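Local structure of glutathione s-transferase (Agrobacterium tumefaciens, 2YCD) at residues P74-E77 with I82-E85; R108-A113 with W169-F174. The protein probably catalyses the conjugation of glutathione to electrophilic compounds, as other glutathione transferases do, and may take part in herbicide detoxification in this soil bacterium. One frame throughout, in Å; residues are numbered along the deposited sequence. Where two conformers were deposited one is given.

Interaction 1 (P74-E77 with I82-E85). With GTB (S-(p-nitrobenzyl)glutathione), chain B.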
ATOM      1  N   PRO A  74      11.073   8.705  -0.158  1.00  8.24           N
ATOM      2  CA  PRO A  74      12.313   8.604   0.624  1.00  8.03           C
ATOM      3  C   PRO A  74      12.946   7.218   0.654  1.00  9.51           C
ATOM      4  O   PRO A  74      12.287   6.196   0.470  1.00  9.65           O
ATOM      5  CB  PRO A  74      11.835   8.937   2.042  1.00  7.32           C
ATOM      6  CG  PRO A  74      10.432   8.368   2.091  1.00  9.42           C
ATOM      7  CD  PRO A  74       9.867   8.536   0.693  1.00  8.66           C
ATOM      8  N   SER A  75      14.248   7.186   0.896  1.00 10.13           N
ATOM      9  CA  SER A  75      14.919   5.970   1.336  1.00  9.21           C
ATOM     10  C   SER A  75      15.489   6.262   2.713  1.00  9.13           C
ATOM     11  O   SER A  75      15.526   7.422   3.145  1.00  9.10           O
ATOM     12  CB  SER A  75      16.031   5.564   0.349  1.00 12.22           C
ATOM     13  OG  SER A  75      17.025   6.568   0.231  1.00 15.22           O
ATOM     14  N   TYR A  76      15.955   5.213   3.375  1.00  9.30           N
ATOM     15  CA  TYR A  76      16.388   5.249   4.763  1.00  8.45           C
ATOM     16  C   TYR A  76      17.654   4.407   4.848  1.00 10.32           C
ATOM     17  O   TYR A  76      17.662   3.259   4.411  1.00 11.60           O
ATOM     18  CB  TYR A  76      15.272   4.637   5.614  1.00 10.81           C
ATOM     19  CG  TYR A  76      15.528   4.391   7.085  1.00 10.17           C
ATOM     20  CD1 TYR A  76      16.213   3.250   7.513  1.00 11.53           C
ATOM     21  CD2 TYR A  76      15.004   5.232   8.046  1.00 11.94           C
ATOM     22  CE1 TYR A  76      16.398   2.996   8.866  1.00 14.31           C
ATOM     23  CE2 TYR A  76      15.186   4.977   9.400  1.00 13.86           C
ATOM     24  CZ  TYR A  76      15.879   3.865   9.797  1.00 14.45           C
ATOM     25  OH  TYR A  76      16.050   3.640  11.150  1.00 18.06           O
ATOM     26  N   GLU A  77      18.718   4.976   5.405  1.00 10.13           N
ATOM     27  CA  GLU A  77      19.987   4.268   5.541  1.00 11.70           C
ATOM     28  C   GLU A  77      20.452   4.347   6.968  1.00 13.83           C
ATOM     29  O   GLU A  77      20.503   5.421   7.551  1.00 13.33           O
ATOM     30  CB  GLU A  77      21.035   4.846   4.594  1.00 15.24           C
ATOM     31  CG  GLU A  77      22.433   4.277   4.794  1.00 19.37           C
ATOM     32  CD  GLU A  77      23.438   4.774   3.752  1.00 31.90           C
ATOM     33  OE1 GLU A  77      23.313   5.932   3.288  1.00 31.53           O
ATOM     34  OE2 GLU A  77      24.365   4.006   3.409  1.00 32.84           O
ATOM     35  N   ILE A  82      19.559  -0.576   4.334  1.00 12.31           N
ATOM     36  CA  ILE A  82      18.951   0.393   3.433  1.00 12.07           C
ATOM     37  C   ILE A  82      17.517  -0.068   3.194  1.00 11.27           C
ATOM     38  O   ILE A  82      17.263  -1.234   2.826  1.00 12.08           O
ATOM     39  CB  ILE A  82      19.697   0.487   2.089  1.00 14.40           C
ATOM     40  CG1 ILE A  82      21.141   0.945   2.322  1.00 21.63           C
ATOM     41  CG2 ILE A  82      18.977   1.450   1.136  1.00 16.24           C
ATOM     42  CD1 ILE A  82      21.969   1.066   1.063  1.00 34.30           C
ATOM     43  N   LEU A  83      16.573   0.842   3.425  1.00 10.60           N
ATOM     44  CA  LEU A  83      15.151   0.571   3.213  1.00  9.67           C
ATOM     45  C   LEU A  83      14.570   1.594   2.281  1.00 10.04           C
ATOM     46  O   LEU A  83      15.071   2.735   2.165  1.00 10.17           O
ATOM     47  CB  LEU A  83      14.351   0.652   4.516  1.00 11.48           C
ATOM     48  CG  LEU A  83      14.649  -0.342   5.614  1.00 10.10           C
ATOM     49  CD1 LEU A  83      13.804   0.018   6.835  1.00 12.36           C
ATOM     50  CD2 LEU A  83      14.282  -1.727   5.120  1.00 12.15           C
ATOM     51  N   PHE A  84      13.476   1.208   1.633  1.00  9.23           N
ATOM     52  CA  PHE A  84      12.641   2.151   0.909  1.00  8.07           C
ATOM     53  C   PHE A  84      11.181   1.811   1.219  1.00  7.97           C
ATOM     54  O   PHE A  84      10.918   0.842   1.949  1.00  8.15           O
ATOM     55  CB  PHE A  84      12.987   2.191  -0.591  1.00  9.13           C
ATOM     56  CG  PHE A  84      12.526   1.001  -1.362  1.00  9.14           C
ATOM     57  CD1 PHE A  84      13.202  -0.199  -1.261  1.00 11.34           C
ATOM     58  CD2 PHE A  84      11.422   1.079  -2.191  1.00 10.08           C
ATOM     59  CE1 PHE A  84      12.789  -1.324  -1.997  1.00 14.67           C
ATOM     60  CE2 PHE A  84      10.989  -0.031  -2.922  1.00  9.69           C
ATOM     61  CZ  PHE A  84      11.667  -1.238  -2.809  1.00 13.35           C
ATOM     62  N   GLU A  85      10.275   2.618   0.671  1.00  7.96           N
ATOM     63  CA  GLU A  85       8.823   2.600   0.955  1.00  7.26           C
ATOM     64  C   GLU A  85       8.512   3.301   2.258  1.00  6.84           C
ATOM     65  O   GLU A  85       8.818   2.784   3.324  1.00  7.03           O
ATOM     66  CB  GLU A  85       8.208   1.194   0.946  1.00  8.30           C
ATOM     67  CG  GLU A  85       8.203   0.545  -0.455  1.00  7.13           C
ATOM     68  CD  GLU A  85       7.348   1.287  -1.454  1.00  8.17           C
ATOM     69  OE1 GLU A  85       6.331   1.907  -1.071  1.00  9.71           O
ATOM     70  OE2 GLU A  85       7.684   1.238  -2.655  1.00  9.81           O
TER
HETATM   71  N1  GTB B 501       5.493   3.961  -2.580  1.00  8.55           N
HETATM   72  CA1 GTB B 501       6.550   4.967  -2.402  1.00  7.62           C
HETATM   73  C1  GTB B 501       6.647   5.367  -0.952  1.00  7.97           C
HETATM   74  O11 GTB B 501       5.578   5.457  -0.311  1.00  8.73           O
HETATM   75  O12 GTB B 501       7.773   5.606  -0.454  1.00  9.39           O
HETATM   76  CB1 GTB B 501       6.243   6.162  -3.319  1.00  9.19           C
HETATM   77  CG1 GTB B 501       7.377   7.183  -3.289  1.00 11.16           C
HETATM   78  CD1 GTB B 501       7.044   8.423  -4.096  1.00 10.41           C
HETATM   79  OE1 GTB B 501       5.972   8.491  -4.697  1.00 12.95           O
HETATM   80  N2  GTB B 501       7.956   9.394  -4.085  1.00  9.57           N
HETATM   81  CA2 GTB B 501       7.765  10.655  -4.803  1.00 10.07           C
HETATM   82  C2  GTB B 501       8.928  10.970  -5.693  1.00 12.39           C
HETATM   83  O2  GTB B 501      10.083  10.702  -5.368  1.00 10.83           O
HETATM   84  CB2 GTB B 501       7.727  11.806  -3.780  1.00  9.79           C
HETATM   85  SG2 GTB B 501       6.335  11.791  -2.701  1.00 12.60           S
HETATM   86  N3  GTB B 501       8.631  11.577  -6.844  1.00 13.82           N
HETATM   87  CA3 GTB B 501       9.613  12.027  -7.815  1.00 15.52           C
HETATM   88  C3  GTB B 501       9.630  11.227  -9.085  1.00 23.30           C
HETATM   89  O31 GTB B 501       8.775  10.337  -9.262  1.00 26.19           O
HETATM   90  O32 GTB B 501      10.530  11.511  -9.909  1.00 26.57           O
HETATM   91  C'  GTB B 501       4.926  12.120  -3.717  1.00 14.42           C
HETATM   92  C1' GTB B 501       4.543  13.577  -3.721  1.00 18.44           C
HETATM   93  C2' GTB B 501       5.016  14.417  -4.715  1.00 26.49           C
HETATM   94  C3' GTB B 501       4.651  15.762  -4.717  1.00 28.95           C
HETATM   95  C4' GTB B 501       3.808  16.256  -3.723  1.00 21.26           C
HETATM   96  N41 GTB B 501       3.431  17.612  -3.731  1.00 28.38           N
HETATM   97  O41 GTB B 501       2.605  18.045  -2.931  1.00 21.74           O
HETATM   98  O42 GTB B 501       3.927  18.352  -4.559  1.00 29.56           O
HETATM   99  C5' GTB B 501       3.330  15.405  -2.737  1.00 22.01           C
HETATM  100  C6' GTB B 501       3.692  14.061  -2.735  1.00 18.20           C
HETATM  101  O   HOH W   1      10.364   5.001  -1.034  1.00  8.86           O

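Interaction 2 (R108-A113 with W169-F174)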
ATOM      1  N   ARG A 108      -2.028  -4.732  17.907  1.00 11.73           N
ATOM      2  CA  ARG A 108      -0.944  -4.510  16.968  0.64 12.20           C
ATOM      3  C   ARG A 108      -1.338  -4.908  15.540  1.00  9.46           C
ATOM      4  O   ARG A 108      -1.077  -4.177  14.583  1.00  9.98           O
ATOM      5  CB  ARG A 108       0.284  -5.296  17.411  0.64 14.19           C
ATOM      6  CG  ARG A 108       1.605  -4.802  16.869  0.64 17.19           C
ATOM      7  CD  ARG A 108       2.721  -5.691  17.390  0.64 22.72           C
ATOM      8  NE  ARG A 108       4.060  -5.219  17.050  0.64 18.86           N
ATOM      9  CZ  ARG A 108       4.776  -4.402  17.819  0.64 17.52           C
ATOM     10  NH1 ARG A 108       4.275  -3.959  18.965  0.64 21.30           N
ATOM     11  NH2 ARG A 108       5.994  -4.030  17.444  0.64 19.93           N
ATOM     12  N   ALA A 109      -1.969  -6.073  15.395  1.00  9.32           N
ATOM     13  CA  ALA A 109      -2.385  -6.550  14.085  1.00  9.18           C
ATOM     14  C   ALA A 109      -3.398  -5.601  13.457  1.00 10.42           C
ATOM     15  O   ALA A 109      -3.359  -5.359  12.240  1.00  9.02           O
ATOM     16  CB  ALA A 109      -2.947  -7.979  14.203  1.00  9.79           C
ATOM     17  N   ARG A 110      -4.319  -5.068  14.257  1.00 10.08           N
ATOM     18  CA  ARG A 110      -5.282  -4.111  13.734  1.00 10.87           C
ATOM     19  C   ARG A 110      -4.625  -2.774  13.360  1.00  9.89           C
ATOM     20  O   ARG A 110      -5.047  -2.118  12.399  1.00 10.42           O
ATOM     21  CB  ARG A 110      -6.433  -3.895  14.719  1.00 13.44           C
ATOM     22  CG  ARG A 110      -7.225  -5.180  14.967  1.00 15.13           C
ATOM     23  CD  ARG A 110      -8.597  -4.867  15.536  1.00 27.96           C
ATOM     24  NE  ARG A 110      -8.484  -4.222  16.840  1.00 28.92           N
ATOM     25  CZ  ARG A 110      -8.470  -4.873  18.001  1.00 42.90           C
ATOM     26  NH1 ARG A 110      -8.576  -6.196  18.024  1.00 32.38           N
ATOM     27  NH2 ARG A 110      -8.356  -4.202  19.144  1.00 41.67           N
ATOM     28  N   THR A 111      -3.595  -2.370  14.098  1.00 10.11           N
ATOM     29  CA  THR A 111      -2.857  -1.155  13.770  1.00  9.06           C
ATOM     30  C   THR A 111      -2.206  -1.323  12.395  1.00  9.04           C
ATOM     31  O   THR A 111      -2.265  -0.419  11.548  1.00  8.67           O
ATOM     32  CB  THR A 111      -1.801  -0.860  14.844  1.00 10.58           C
ATOM     33  OG1 THR A 111      -2.452  -0.739  16.118  1.00 13.81           O
ATOM     34  CG2 THR A 111      -1.084   0.459  14.549  1.00 10.33           C
ATOM     35  N   VAL A 112      -1.603  -2.485  12.159  1.00  8.98           N
ATOM     36  CA  VAL A 112      -1.001  -2.775  10.860  1.00  7.41           C
ATOM     37  C   VAL A 112      -2.074  -2.782   9.754  1.00  8.36           C
ATOM     38  O   VAL A 112      -1.830  -2.263   8.652  1.00  7.78           O
ATOM     39  CB  VAL A 112      -0.203  -4.111  10.924  1.00 10.73           C
ATOM     40  CG1 VAL A 112       0.251  -4.569   9.542  1.00  9.71           C
ATOM     41  CG2 VAL A 112       0.993  -3.960  11.873  1.00 12.48           C
ATOM     42  N   ALA A 113      -3.263  -3.341  10.016  1.00  7.42           N
ATOM     43  CA  ALA A 113      -4.355  -3.218   9.052  1.00  7.71           C
ATOM     44  C   ALA A 113      -4.591  -1.749   8.631  1.00  8.83           C
ATOM     45  O   ALA A 113      -4.722  -1.447   7.439  1.00  8.14           O
ATOM     46  CB  ALA A 113      -5.649  -3.859   9.591  1.00  9.10           C
ATOM     47  N   TRP A 169      -8.213   8.314  17.803  1.00 12.55           N
ATOM     48  CA  TRP A 169      -7.258   7.764  16.832  1.00 11.21           C
ATOM     49  C   TRP A 169      -7.847   6.499  16.228  1.00 14.45           C
ATOM     50  O   TRP A 169      -8.888   6.013  16.676  1.00 15.10           O
ATOM     51  CB  TRP A 169      -5.906   7.483  17.501  1.00 10.97           C
ATOM     52  CG  TRP A 169      -5.344   8.673  18.247  1.00 11.91           C
ATOM     53  CD1 TRP A 169      -5.177   8.786  19.602  1.00 11.89           C
ATOM     54  CD2 TRP A 169      -4.890   9.914  17.682  1.00 10.50           C
ATOM     55  NE1 TRP A 169      -4.643  10.012  19.905  1.00 10.63           N
ATOM     56  CE2 TRP A 169      -4.466  10.727  18.749  1.00 10.06           C
ATOM     57  CE3 TRP A 169      -4.796  10.416  16.376  1.00 10.38           C
ATOM     58  CZ2 TRP A 169      -3.949  12.008  18.560  1.00 13.59           C
ATOM     59  CZ3 TRP A 169      -4.294  11.702  16.187  1.00 11.96           C
ATOM     60  CH2 TRP A 169      -3.878  12.480  17.277  1.00 12.89           C
ATOM     61  N   LEU A 170      -7.198   5.961  15.202  1.00 11.54           N
ATOM     62  CA  LEU A 170      -7.736   4.783  14.513  1.00 15.20           C
ATOM     63  C   LEU A 170      -7.815   3.517  15.379  1.00 14.05           C
ATOM     64  O   LEU A 170      -8.795   2.766  15.272  1.00 20.36           O
ATOM     65  CB  LEU A 170      -6.949   4.499  13.230  1.00 12.98           C
ATOM     66  CG  LEU A 170      -7.100   5.524  12.093  1.00 11.76           C
ATOM     67  CD1 LEU A 170      -5.975   5.330  11.098  1.00 11.29           C
ATOM     68  CD2 LEU A 170      -8.451   5.475  11.390  1.00 14.50           C
ATOM     69  N   GLU A 171      -6.782   3.236  16.169  1.00 15.67           N
ATOM     70  CA  GLU A 171      -6.743   2.008  16.996  1.00 16.89           C
ATOM     71  C   GLU A 171      -6.286   2.302  18.417  1.00 16.44           C
ATOM     72  O   GLU A 171      -5.136   2.049  18.782  1.00 21.65           O
ATOM     73  CB  GLU A 171      -5.832   0.940  16.361  1.00 18.22           C
ATOM     74  CG  GLU A 171      -5.668  -0.361  17.177  1.00 30.43           C
ATOM     75  CD  GLU A 171      -6.989  -1.013  17.574  1.00 40.09           C
ATOM     76  OE1 GLU A 171      -7.905  -1.110  16.726  1.00 30.85           O
ATOM     77  OE2 GLU A 171      -7.108  -1.432  18.747  1.00 48.28           O
ATOM     78  N   GLY A 172      -7.183   2.854  19.225  1.00 19.41           N
ATOM     79  CA  GLY A 172      -6.847   3.172  20.599  1.00 18.04           C
ATOM     80  C   GLY A 172      -5.888   4.339  20.675  1.00 14.34           C
ATOM     81  O   GLY A 172      -6.239   5.463  20.309  1.00 22.78           O
ATOM     82  N   SER A 173      -4.667   4.082  21.117  1.00 18.35           N
ATOM     83  CA  SER A 173      -3.665   5.126  21.284  0.65 17.19           C
ATOM     84  C   SER A 173      -3.099   5.566  19.938  1.00 13.73           C
ATOM     85  O   SER A 173      -3.125   4.804  18.965  1.00 13.48           O
ATOM     86  CB  SER A 173      -2.520   4.625  22.170  0.65 19.66           C
ATOM     87  OG  SER A 173      -2.980   4.321  23.474  0.65 22.88           O
ATOM     88  N   PHE A 174      -2.580   6.784  19.896  1.00 12.22           N
ATOM     89  CA  PHE A 174      -1.913   7.283  18.703  1.00  9.89           C
ATOM     90  C   PHE A 174      -0.918   6.226  18.203  1.00 10.32           C
ATOM     91  O   PHE A 174      -0.199   5.613  18.998  1.00 12.58           O
ATOM     92  CB  PHE A 174      -1.187   8.596  19.012  1.00 10.93           C
ATOM     93  CG  PHE A 174      -0.467   9.172  17.827  1.00  9.13           C
ATOM     94  CD1 PHE A 174      -1.144   9.946  16.891  1.00  8.45           C
ATOM     95  CD2 PHE A 174       0.883   8.919  17.635  1.00 11.67           C
ATOM     96  CE1 PHE A 174      -0.465  10.449  15.784  1.00 10.28           C
ATOM     97  CE2 PHE A 174       1.549   9.429  16.548  1.00  9.79           C
ATOM     98  CZ  PHE A 174       0.885  10.182  15.625  1.00  8.99           C
TER
HETATM   99  O   HOH W   2      -2.531   1.419  18.134  1.00 20.81           O

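Interaction 1 (P74-E77 with I82-E85)
Y76 and L83 sit across from each other in the two strands as a hydrogen-bonded antiparallel pair and bury the most surface in this contact. Y76 N donates to L83 O at 2.9 Å and L83 N to Y76 O at 2.8 Å. The two side chains leave the same sheet face side by side. With CG of Y76 opposite its backbone N (chi1 172°), the ring lies alongside the leucine, and Y76 CD1 meets L83 CD1 at 4.1 Å. I89 of helix 86-96 covers both, a setting suited to a flat ring and a branched aliphatic chain, while the phenol hydroxyl is hydrogen-bonded to Q78. I82, next in buried area, lies on the other face with E77; I82 CA lies 3.3 Å from Y76 O in a CA-H...O contact. The strands form the closing hairpin of the thioredoxin-like N-terminal domain of glutathione transferases, and P74, after a cis peptide bond, matches the cis-proline of that fold. Beyond the paired residues the strands part and a water bridges them: it donates to P74 O and to O12 of the bound S-(p-nitrobenzyl)glutathione, and accepts from E85 N at 2.9 Å. E85 is at the N-cap position of helix 86-96. T121 of the second subunit is hydrogen-bonded to E85 OE2 and probably helps to hold the carboxylate in its orientation. The E85 side chain bends at chi2 (-64°) and offers OE1 to the ligand amine N1 at 2.7 Å, an acceptor suited to an amine that is probably protonated.

Interaction 2 (R108-A113 with W169-F174)
R110 reaches from helix 105-135 to E171 in the loop between helices 142-164 and 176-185, and the two form a side-on salt bridge. R110 NE donates to E171 OE1 at 3.2 Å in an almost straight bond (169°), and R110 NH2 to E171 OE2 at 3.1 Å with more bend. Each nitrogen thus takes its own oxygen, but the grip is not coplanar: the guanidinium and carboxylate planes stand 64° apart, and both nitrogens approach from above the carboxylate plane. E171 sends CG away from its backbone N (chi1 177°) and then folds at chi2, which brings its acid group to the edge of the guanidinium. The closer-packed part lies at the buried T111, where E171 CG rests 3.4 Å from T111 OG1. Threonine fits because its hydroxyl turns back to bond R107 O within the helix, while its side chain packs on L101, P102 and A177. A water donates to T111 OG1 and, at 2.8 Å, to E171 O, bridging the threonine hydroxyl and the loop backbone. R110 and E171, by contrast, are partly exposed, and the arginine also packs on I82 of the second subunit. This pairing of opposite charges would tie the loop to the long helix of the all-helical C-terminal domain, though partial exposure to solvent probably weakens the electrostatic gain.

In the fold
Interaction 1 is mostly buried and belongs to the N-terminal domain, where backbone bonds and apolar side chains hold two strands together beside the ligand. Interaction 2 lies partly at the surface and joins a helix to a loop through charge, with little backbone involvement. Their centres are about 23 Å apart and they do not touch, yet both border the second subunit. The dimer brings their elements together: L83 and E85 of 82-85 pack on A109 and A113 of the neighbouring chain. Each contact also uses a water to bridge its segments, but only in 74-77 with 82-85 does that water reach the ligand.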